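Local coordinates for protein pullulanase (Klebsiella oxytoca, PDB 2YOC) that hydrolyses alpha-1,6-glucosidic linkages in pullulan and probably in related branched glucans, and is probably exported by a type 2 secretion system, at residues 185-196 with 244-255; 208-216 with 228-239. All blocks are in the same frame, centred on the assembly; numbering follows the deposited sequence.

Contact 1 of 2, residues 185-196 with 244-255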
loop_
_atom_site.group_PDB
_atom_site.type_symbol
_atom_site.label_atom_id
_atom_site.label_comp_id
_atom_site.label_asym_id
_atom_site.label_seq_id
_atom_site.Cartn_x
_atom_site.Cartn_y
_atom_site.Cartn_z
ATOM N N ILE B 185 -55.429 -7.585 11.352
ATOM C CA ILE B 185 -55.982 -6.367 11.944
ATOM C C ILE B 185 -54.840 -5.408 12.381
ATOM O O ILE B 185 -53.999 -5.778 13.215
ATOM C CB ILE B 185 -57.007 -6.666 13.086
ATOM C CG1 ILE B 185 -58.282 -7.393 12.574
ATOM C CG2 ILE B 185 -57.351 -5.394 13.868
ATOM C CD1 ILE B 185 -59.163 -6.602 11.476
ATOM N N VAL B 186 -54.810 -4.190 11.778
ATOM C CA VAL B 186 -53.837 -3.131 12.106
ATOM C C VAL B 186 -54.620 -1.849 12.338
ATOM O O VAL B 186 -55.295 -1.353 11.426
ATOM C CB VAL B 186 -52.659 -2.978 11.083
ATOM C CG1 VAL B 186 -51.811 -1.753 11.394
ATOM C CG2 VAL B 186 -51.778 -4.226 11.062
ATOM N N ARG B 187 -54.572 -1.341 13.576
ATOM C CA ARG B 187 -55.344 -0.144 13.925
ATOM C C ARG B 187 -54.610 0.896 14.743
ATOM O O ARG B 187 -53.709 0.565 15.524
ATOM C CB ARG B 187 -56.598 -0.539 14.706
ATOM C CG ARG B 187 -57.678 -1.186 13.880
ATOM C CD ARG B 187 -58.572 -1.995 14.798
ATOM N NE ARG B 187 -59.622 -2.694 14.065
ATOM C CZ ARG B 187 -60.617 -3.357 14.642
ATOM N NH1 ARG B 187 -60.717 -3.401 15.968
ATOM N NH2 ARG B 187 -61.518 -3.987 13.899
ATOM N N LEU B 188 -55.072 2.151 14.637
ATOM C CA LEU B 188 -54.547 3.219 15.468
ATOM C C LEU B 188 -55.604 3.649 16.500
ATOM O O LEU B 188 -56.472 4.463 16.200
ATOM C CB LEU B 188 -53.991 4.400 14.649
ATOM C CG LEU B 188 -53.315 5.529 15.432
ATOM C CD1 LEU B 188 -52.118 5.027 16.202
ATOM C CD2 LEU B 188 -52.910 6.648 14.503
ATOM N N TYR B 189 -55.542 3.051 17.698
ATOM C CA TYR B 189 -56.428 3.369 18.814
ATOM C C TYR B 189 -55.967 4.675 19.447
ATOM O O TYR B 189 -54.768 4.974 19.431
ATOM C CB TYR B 189 -56.434 2.225 19.855
ATOM C CG TYR B 189 -57.284 1.037 19.441
ATOM C CD1 TYR B 189 -56.836 0.134 18.474
ATOM C CD2 TYR B 189 -58.548 0.832 19.992
ATOM C CE1 TYR B 189 -57.627 -0.943 18.068
ATOM C CE2 TYR B 189 -59.345 -0.242 19.598
ATOM C CZ TYR B 189 -58.884 -1.125 18.629
ATOM O OH TYR B 189 -59.676 -2.185 18.246
ATOM N N TYR B 190 -56.916 5.459 19.991
ATOM C CA TYR B 190 -56.635 6.751 20.624
ATOM C C TYR B 190 -57.585 7.076 21.784
ATOM O O TYR B 190 -58.719 6.612 21.800
ATOM C CB TYR B 190 -56.642 7.885 19.572
ATOM C CG TYR B 190 -57.946 8.018 18.810
ATOM C CD1 TYR B 190 -58.191 7.257 17.666
ATOM C CD2 TYR B 190 -58.933 8.915 19.221
ATOM C CE1 TYR B 190 -59.400 7.355 16.972
ATOM C CE2 TYR B 190 -60.129 9.052 18.510
ATOM C CZ TYR B 190 -60.358 8.265 17.386
ATOM O OH TYR B 190 -61.537 8.367 16.688
ATOM N N SER B 191 -57.105 7.868 22.755
ATOM C CA SER B 191 -57.851 8.355 23.919
ATOM C C SER B 191 -57.324 9.724 24.311
ATOM O O SER B 191 -56.117 9.895 24.549
ATOM C CB SER B 191 -57.773 7.392 25.102
ATOM O OG SER B 191 -58.548 7.843 26.205
ATOM N N HIS B 192 -58.239 10.705 24.342
ATOM C CA HIS B 192 -57.884 12.071 24.653
ATOM C C HIS B 192 -57.447 12.246 26.092
ATOM O O HIS B 192 -56.362 12.796 26.330
ATOM C CB HIS B 192 -59.060 12.991 24.329
ATOM C CG HIS B 192 -58.823 14.439 24.653
ATOM N ND1 HIS B 192 -59.176 14.973 25.888
ATOM C CD2 HIS B 192 -58.322 15.429 23.875
ATOM C CE1 HIS B 192 -58.848 16.254 25.831
ATOM N NE2 HIS B 192 -58.346 16.578 24.634
ATOM N N SER B 193 -58.289 11.782 27.045
ATOM C CA SER B 193 -58.041 12.003 28.458
ATOM C C SER B 193 -57.622 10.804 29.288
ATOM O O SER B 193 -57.351 10.962 30.490
ATOM C CB SER B 193 -59.236 12.704 29.077
ATOM O OG SER B 193 -59.399 13.994 28.508
ATOM N N SER B 194 -57.532 9.610 28.654
ATOM C CA SER B 194 -57.160 8.366 29.341
ATOM C C SER B 194 -56.134 7.551 28.547
ATOM O O SER B 194 -55.789 7.919 27.424
ATOM C CB SER B 194 -58.402 7.515 29.594
ATOM O OG SER B 194 -59.581 8.281 29.788
ATOM N N LYS B 195 -55.636 6.448 29.141
ATOM C CA LYS B 195 -54.707 5.526 28.472
ATOM C C LYS B 195 -55.540 4.522 27.708
ATOM O O LYS B 195 -56.627 4.127 28.160
ATOM C CB LYS B 195 -53.842 4.748 29.490
ATOM C CG LYS B 195 -52.784 5.564 30.225
ATOM C CD LYS B 195 -52.522 5.065 31.651
ATOM C CE LYS B 195 -53.524 5.695 32.609
ATOM N NZ LYS B 195 -53.664 4.945 33.886
ATOM N N VAL B 196 -55.043 4.105 26.547
ATOM C CA VAL B 196 -55.664 3.058 25.751
ATOM C C VAL B 196 -55.359 1.764 26.514
ATOM O O VAL B 196 -54.198 1.489 26.824
ATOM C CB VAL B 196 -55.135 3.032 24.299
ATOM C CG1 VAL B 196 -55.649 1.806 23.543
ATOM C CG2 VAL B 196 -55.508 4.311 23.561
ATOM N N LEU B 244 -55.919 14.058 17.182
ATOM C CA LEU B 244 -55.293 12.770 17.508
ATOM C C LEU B 244 -54.027 13.000 18.350
ATOM O O LEU B 244 -53.778 12.285 19.337
ATOM C CB LEU B 244 -54.973 11.992 16.218
ATOM C CG LEU B 244 -55.893 10.826 15.762
ATOM C CD1 LEU B 244 -57.197 10.761 16.523
ATOM C CD2 LEU B 244 -56.166 10.900 14.270
ATOM N N LEU B 245 -53.288 14.061 17.992
ATOM C CA LEU B 245 -52.065 14.494 18.652
ATOM C C LEU B 245 -52.344 15.252 19.960
ATOM O O LEU B 245 -51.416 15.694 20.639
ATOM C CB LEU B 245 -51.215 15.326 17.690
ATOM C CG LEU B 245 -50.772 14.605 16.429
ATOM C CD1 LEU B 245 -50.454 15.586 15.332
ATOM C CD2 LEU B 245 -49.608 13.651 16.710
ATOM N N GLN B 246 -53.617 15.343 20.347
ATOM C CA GLN B 246 -53.998 15.993 21.586
ATOM C C GLN B 246 -53.815 15.076 22.762
ATOM O O GLN B 246 -53.747 15.549 23.893
ATOM C CB GLN B 246 -55.459 16.485 21.519
ATOM C CG GLN B 246 -55.644 17.810 20.760
ATOM C CD GLN B 246 -55.001 18.965 21.490
ATOM O OE1 GLN B 246 -55.429 19.356 22.583
ATOM N NE2 GLN B 246 -53.923 19.486 20.925
ATOM N N GLY B 247 -53.760 13.777 22.508
ATOM C CA GLY B 247 -53.653 12.798 23.580
ATOM C C GLY B 247 -52.861 11.568 23.239
ATOM O O GLY B 247 -51.835 11.661 22.565
ATOM N N GLU B 248 -53.299 10.417 23.749
ATOM C CA GLU B 248 -52.612 9.158 23.500
ATOM C C GLU B 248 -53.064 8.509 22.182
ATOM O O GLU B 248 -54.202 8.704 21.746
ATOM C CB GLU B 248 -52.798 8.179 24.677
ATOM C CG GLU B 248 -51.922 6.943 24.546
ATOM C CD GLU B 248 -51.796 6.076 25.776
ATOM O OE1 GLU B 248 -51.098 6.494 26.730
ATOM O OE2 GLU B 248 -52.315 4.936 25.744
ATOM N N THR B 249 -52.138 7.792 21.537
ATOM C CA THR B 249 -52.350 6.957 20.363
ATOM C C THR B 249 -51.574 5.666 20.627
ATOM O O THR B 249 -50.487 5.693 21.216
ATOM C CB THR B 249 -51.891 7.592 19.044
ATOM O OG1 THR B 249 -50.499 7.885 19.121
ATOM C CG2 THR B 249 -52.709 8.798 18.648
ATOM N N VAL B 250 -52.135 4.541 20.213
ATOM C CA VAL B 250 -51.507 3.244 20.421
ATOM C C VAL B 250 -51.722 2.423 19.146
ATOM O O VAL B 250 -52.863 2.350 18.653
ATOM C CB VAL B 250 -52.090 2.543 21.686
ATOM C CG1 VAL B 250 -51.805 1.052 21.687
ATOM C CG2 VAL B 250 -51.572 3.181 22.967
ATOM N N ALA B 251 -50.635 1.817 18.611
ATOM C CA ALA B 251 -50.748 0.970 17.434
ATOM C C ALA B 251 -51.098 -0.460 17.855
ATOM O O ALA B 251 -50.418 -1.048 18.707
ATOM C CB ALA B 251 -49.467 0.998 16.650
ATOM N N ILE B 252 -52.216 -0.982 17.322
ATOM C CA ILE B 252 -52.676 -2.320 17.677
ATOM C C ILE B 252 -52.733 -3.287 16.499
ATOM O O ILE B 252 -53.312 -2.972 15.445
ATOM C CB ILE B 252 -53.943 -2.353 18.592
ATOM C CG1 ILE B 252 -53.699 -1.519 19.861
ATOM C CG2 ILE B 252 -54.290 -3.799 18.964
ATOM C CD1 ILE B 252 -54.773 -1.494 20.914
ATOM N N ALA B 253 -52.107 -4.471 16.705
ATOM C CA ALA B 253 -52.082 -5.604 15.780
ATOM C C ALA B 253 -52.861 -6.777 16.416
ATOM O O ALA B 253 -52.601 -7.179 17.567
ATOM C CB ALA B 253 -50.647 -6.006 15.438
ATOM N N ALA B 254 -53.861 -7.277 15.670
ATOM C CA ALA B 254 -54.726 -8.364 16.103
ATOM C C ALA B 254 -54.962 -9.404 15.015
ATOM O O ALA B 254 -54.786 -9.139 13.811
ATOM C CB ALA B 254 -56.054 -7.812 16.594
ATOM N N ALA B 255 -55.384 -10.609 15.484
ATOM C CA ALA B 255 -55.753 -11.804 14.720
ATOM C C ALA B 255 -56.984 -11.513 13.862
ATOM O O ALA B 255 -57.609 -10.458 14.040
ATOM C CB ALA B 255 -56.087 -12.920 15.701
#

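Contact 2 of 2, residues 208-216 with 228-239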
loop_
_atom_site.group_PDB
_atom_site.type_symbol
_atom_site.label_atom_id
_atom_site.label_comp_id
_atom_site.label_asym_id
_atom_site.label_seq_id
_atom_site.Cartn_x
_atom_site.Cartn_y
_atom_site.Cartn_z
ATOM N N TYR B 208 -60.815 4.042 17.396
ATOM C CA TYR B 208 -59.637 3.679 16.605
ATOM C C TYR B 208 -59.799 4.134 15.179
ATOM O O TYR B 208 -60.845 4.678 14.834
ATOM C CB TYR B 208 -59.326 2.166 16.661
ATOM C CG TYR B 208 -60.453 1.269 16.197
ATOM C CD1 TYR B 208 -61.430 0.828 17.087
ATOM C CD2 TYR B 208 -60.559 0.878 14.865
ATOM C CE1 TYR B 208 -62.483 0.021 16.663
ATOM C CE2 TYR B 208 -61.598 0.049 14.433
ATOM C CZ TYR B 208 -62.561 -0.375 15.335
ATOM O OH TYR B 208 -63.614 -1.170 14.930
ATOM N N LEU B 209 -58.761 3.908 14.354
ATOM C CA LEU B 209 -58.760 4.157 12.913
ATOM C C LEU B 209 -58.199 2.893 12.250
ATOM O O LEU B 209 -57.268 2.270 12.790
ATOM C CB LEU B 209 -57.884 5.343 12.504
ATOM C CG LEU B 209 -58.013 6.701 13.184
ATOM C CD1 LEU B 209 -56.970 7.637 12.628
ATOM C CD2 LEU B 209 -59.386 7.316 12.989
ATOM N N LYS B 210 -58.749 2.515 11.089
ATOM C CA LYS B 210 -58.258 1.333 10.404
ATOM C C LYS B 210 -57.047 1.683 9.528
ATOM O O LYS B 210 -57.086 2.640 8.746
ATOM C CB LYS B 210 -59.390 0.595 9.643
ATOM C CG LYS B 210 -58.980 -0.658 8.838
ATOM C CD LYS B 210 -58.778 -1.935 9.693
ATOM C CE LYS B 210 -58.028 -3.037 8.958
ATOM N NZ LYS B 210 -56.583 -3.108 9.338
ATOM N N LEU B 211 -55.955 0.937 9.708
ATOM C CA LEU B 211 -54.758 1.168 8.913
ATOM C C LEU B 211 -54.671 0.159 7.764
ATOM O O LEU B 211 -55.096 -0.985 7.911
ATOM C CB LEU B 211 -53.485 1.188 9.782
ATOM C CG LEU B 211 -53.493 2.151 10.952
ATOM C CD1 LEU B 211 -52.310 1.912 11.829
ATOM C CD2 LEU B 211 -53.502 3.601 10.473
ATOM N N THR B 212 -54.192 0.604 6.605
ATOM C CA THR B 212 -54.118 -0.224 5.403
ATOM C C THR B 212 -52.678 -0.293 4.952
ATOM O O THR B 212 -52.010 0.751 4.951
ATOM C CB THR B 212 -55.021 0.332 4.271
ATOM O OG1 THR B 212 -54.334 1.391 3.585
ATOM C CG2 THR B 212 -56.425 0.795 4.763
ATOM N N PRO B 213 -52.171 -1.479 4.535
ATOM C CA PRO B 213 -50.770 -1.552 4.091
ATOM C C PRO B 213 -50.467 -0.668 2.883
ATOM O O PRO B 213 -51.239 -0.616 1.920
ATOM C CB PRO B 213 -50.575 -3.036 3.788
ATOM C CG PRO B 213 -51.950 -3.564 3.548
ATOM C CD PRO B 213 -52.824 -2.801 4.466
ATOM N N THR B 214 -49.374 0.086 2.986
ATOM C CA THR B 214 -48.882 0.974 1.928
ATOM C C THR B 214 -47.370 0.882 1.805
ATOM O O THR B 214 -46.727 0.103 2.513
ATOM C CB THR B 214 -49.423 2.417 2.072
ATOM O OG1 THR B 214 -49.229 3.101 0.829
ATOM C CG2 THR B 214 -48.799 3.193 3.253
ATOM N N THR B 215 -46.811 1.655 0.897
ATOM C CA THR B 215 -45.375 1.690 0.714
ATOM C C THR B 215 -44.784 3.012 1.181
ATOM O O THR B 215 -45.400 4.069 0.979
ATOM C CB THR B 215 -44.990 1.260 -0.702
ATOM O OG1 THR B 215 -45.838 1.904 -1.646
ATOM C CG2 THR B 215 -45.090 -0.252 -0.894
ATOM N N VAL B 216 -43.586 2.942 1.826
ATOM C CA VAL B 216 -42.848 4.114 2.342
ATOM C C VAL B 216 -42.673 5.153 1.204
ATOM O O VAL B 216 -42.145 4.815 0.130
ATOM C CB VAL B 216 -41.481 3.712 2.974
ATOM C CG1 VAL B 216 -40.778 4.899 3.597
ATOM C CG2 VAL B 216 -41.644 2.613 4.017
ATOM N N SER B 228 -36.735 3.425 6.785
ATOM C CA SER B 228 -37.146 3.088 5.415
ATOM C C SER B 228 -37.569 1.627 5.205
ATOM O O SER B 228 -38.462 1.381 4.390
ATOM C CB SER B 228 -36.079 3.517 4.407
ATOM O OG SER B 228 -34.855 2.858 4.679
ATOM N N SER B 229 -36.959 0.679 5.964
ATOM C CA SER B 229 -37.241 -0.755 5.899
ATOM C C SER B 229 -38.523 -1.129 6.664
ATOM O O SER B 229 -39.107 -2.177 6.389
ATOM C CB SER B 229 -36.047 -1.554 6.418
ATOM O OG SER B 229 -35.876 -1.474 7.828
ATOM N N TYR B 230 -38.963 -0.274 7.615
ATOM C CA TYR B 230 -40.171 -0.467 8.437
ATOM C C TYR B 230 -41.463 -0.544 7.598
ATOM O O TYR B 230 -41.600 0.183 6.595
ATOM C CB TYR B 230 -40.320 0.683 9.431
ATOM C CG TYR B 230 -39.408 0.653 10.636
ATOM C CD1 TYR B 230 -38.099 0.196 10.538
ATOM C CD2 TYR B 230 -39.826 1.166 11.856
ATOM C CE1 TYR B 230 -37.247 0.190 11.642
ATOM C CE2 TYR B 230 -38.998 1.136 12.975
ATOM C CZ TYR B 230 -37.698 0.666 12.861
ATOM O OH TYR B 230 -36.867 0.670 13.968
ATOM N N ALA B 231 -42.410 -1.414 8.036
ATOM C CA ALA B 231 -43.707 -1.640 7.401
ATOM C C ALA B 231 -44.574 -0.379 7.439
ATOM O O ALA B 231 -44.886 0.126 8.531
ATOM C CB ALA B 231 -44.428 -2.793 8.090
ATOM N N ALA B 232 -44.968 0.122 6.240
ATOM C CA ALA B 232 -45.798 1.327 6.084
ATOM C C ALA B 232 -47.301 1.045 6.096
ATOM O O ALA B 232 -47.749 0.069 5.491
ATOM C CB ALA B 232 -45.415 2.083 4.813
ATOM N N PHE B 233 -48.072 1.922 6.783
ATOM C CA PHE B 233 -49.535 1.857 6.879
ATOM C C PHE B 233 -50.172 3.216 6.623
ATOM O O PHE B 233 -49.762 4.211 7.225
ATOM C CB PHE B 233 -49.996 1.319 8.245
ATOM C CG PHE B 233 -49.425 -0.036 8.573
ATOM C CD1 PHE B 233 -48.208 -0.153 9.231
ATOM C CD2 PHE B 233 -50.087 -1.199 8.201
ATOM C CE1 PHE B 233 -47.675 -1.413 9.527
ATOM C CE2 PHE B 233 -49.550 -2.449 8.503
ATOM C CZ PHE B 233 -48.345 -2.543 9.155
ATOM N N LYS B 234 -51.180 3.243 5.733
ATOM C CA LYS B 234 -51.943 4.439 5.353
ATOM C C LYS B 234 -53.063 4.655 6.359
ATOM O O LYS B 234 -53.765 3.701 6.699
ATOM C CB LYS B 234 -52.517 4.274 3.935
ATOM C CG LYS B 234 -52.946 5.573 3.276
ATOM C CD LYS B 234 -53.716 5.337 1.985
ATOM C CE LYS B 234 -53.986 6.584 1.157
ATOM N NZ LYS B 234 -52.786 7.089 0.422
ATOM N N LEU B 235 -53.217 5.900 6.858
ATOM C CA LEU B 235 -54.277 6.268 7.815
ATOM C C LEU B 235 -55.522 6.586 7.003
ATOM O O LEU B 235 -55.365 7.005 5.854
ATOM C CB LEU B 235 -53.885 7.531 8.610
ATOM C CG LEU B 235 -53.289 7.330 9.995
ATOM C CD1 LEU B 235 -51.773 7.125 9.920
ATOM C CD2 LEU B 235 -53.578 8.520 10.889
ATOM N N PRO B 236 -56.765 6.486 7.569
ATOM C CA PRO B 236 -57.955 6.865 6.781
ATOM C C PRO B 236 -57.938 8.338 6.370
ATOM O O PRO B 236 -57.191 9.137 6.950
ATOM C CB PRO B 236 -59.119 6.538 7.716
ATOM C CG PRO B 236 -58.546 6.498 9.055
ATOM C CD PRO B 236 -57.154 6.016 8.920
ATOM N N ASP B 237 -58.714 8.698 5.336
ATOM C CA ASP B 237 -58.753 10.091 4.882
ATOM C C ASP B 237 -59.536 11.004 5.828
ATOM O O ASP B 237 -59.223 12.189 5.936
ATOM C CB ASP B 237 -59.222 10.198 3.433
ATOM C CG ASP B 237 -58.295 9.507 2.456
ATOM O OD1 ASP B 237 -57.051 9.586 2.654
ATOM O OD2 ASP B 237 -58.805 8.891 1.493
ATOM N N ASN B 238 -60.499 10.422 6.570
ATOM C CA ASN B 238 -61.319 11.118 7.559
ATOM C C ASN B 238 -60.533 11.451 8.840
ATOM O O ASN B 238 -61.061 12.161 9.696
ATOM C CB ASN B 238 -62.576 10.286 7.904
ATOM C CG ASN B 238 -62.288 8.990 8.637
ATOM O OD1 ASN B 238 -62.029 7.949 8.018
ATOM N ND2 ASN B 238 -62.353 9.013 9.972
ATOM N N ALA B 239 -59.314 10.904 9.001
ATOM C CA ALA B 239 -58.500 11.116 10.198
ATOM C C ALA B 239 -58.261 12.604 10.524
ATOM O O ALA B 239 -57.863 13.387 9.657
ATOM C CB ALA B 239 -57.179 10.365 10.085
#

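Contact 1 of 2, residues 185-196 with 244-255
Tyr190 carries CG between its own backbone N and carbonyl carbon (chi1 58°), which presents one face of its ring to Leu244, the last residue of helix 241-244. Leu244 CD1 sits over the centre of that face, 3.6 Å from the centroid of the Tyr190 ring, in a CH-pi contact. Glu248 swings CG opposite its backbone N (chi1 -171°) and runs on extended. Its carboxylate thus reaches the loop that follows strand 185-191. There Val196 N donates to Glu248 OE2 at 3.0 Å, from above the carboxylate plane. Glu248 OE2 also forms a salt bridge with Arg357. These two partners probably favour a charged carboxylate.

The backbones of 185-191 and 248-254 run antiparallel. Four hydrogen-bonded pairs, from Ile185 with Ala254 to Ser191 with Glu248, hold them together. The bond from Ile252 N to Arg187 O, 2.8 Å, is almost straight (178°).

On the side of the sheet that carries Tyr189, Ile252 lies across the tyrosine. Ile252 CD1 meets Tyr189 CD1 at 3.6 Å. Val196 and Val250 pass alongside, heading opposite ways, with Val196 CB 3.8 Å from Val250 CG2. Further along, Ile185 CB packs on Ala254 CB at 3.8 Å. Val23 of strand 23-24 touches Arg187, Tyr189, Ile252 and Ala254. Arg187 NH1 binds Tyr189 OH within the guanidinium plane, which helps fix both groups. On the other face, Leu188 CD1 rests 3.8 Å from Thr249 CB, and Val266 of strand 260-267 touches both residues.

The long antiparallel pairing of strands distant in sequence, with apolar groups on both faces, is consistent with the E-set, immunoglobulin-like fold of the pullulanase N2 domain.

Contact 2 of 2, residues 208-216 with 228-239
Thr212 and Lys234 form the central backbone pair of this contact. They exchange two hydrogen bonds: Thr212 N to Lys234 O, 3.1 Å, and Lys234 N to Thr212 O, 2.7 Å. A third bond runs from Thr214 N to Ala232 O at 3.0 Å. Pro213, between Thr212 and Thr214, has no N-H to give; it faces Phe233 in a non-hydrogen-bonded pair.

Apolar contacts flank the bonds. Leu209 meets Pro236 nearly crosswise, with Leu209 CB 3.7 Å from Pro236 CG. The CG of Leu209 points away from the carbonyl carbon (chi1 -51°), and its CD1 branch reaches both Leu235 CD2 and Ala239 CB, the latter at 3.7 Å. Leu211 and Leu235 run abreast; Leu211 CD2 touches Leu235 CG at 3.8 Å. Leu211 CB also packs on Phe233 CB. Val186 and Leu188 of strand 185-191 touch Leu211 as well. At the far end, Val216 CG2 lies 3.9 Å from Ala232 CB.

Mixed contacts are on the exposed side. The Thr212 and Lys234 side chains run together, with Thr212 OG1 3.4 Å from Lys234 CB. Thr214 CG2 packs against the backbone around Lys234.

Strand 212-214 is a short edge strand within this chain, paired antiparallel with 232-234, whose other neighbour in the sheet is strand 174-176. The pair forms the margin of the sheet within this chain, consistent with the E-set, probably immunoglobulin-like, N2 domain.

Following the chain from the N terminus, 185-196 is the first of the four segments, then 208-216. The chain passes through helix 218-223 and returns as 228-239, so contact 2 closes a short loop. Helix 241-244 then leads into 244-255, where contact 1 closes a wider loop that encloses contact 2 entirely. The two contacts do not cross. They touch directly: Leu188 N lies 2.9 Å from Leu209 O, and Val186 O lies 2.9 Å from Leu211 N, both probable hydrogen bonds. Tyr208 also packs against Arg187 and Tyr189. Residues 209-211 thus join strand 185-191 to the margin at 212-214, drawing together the two outermost strands of one seven-stranded mixed sheet.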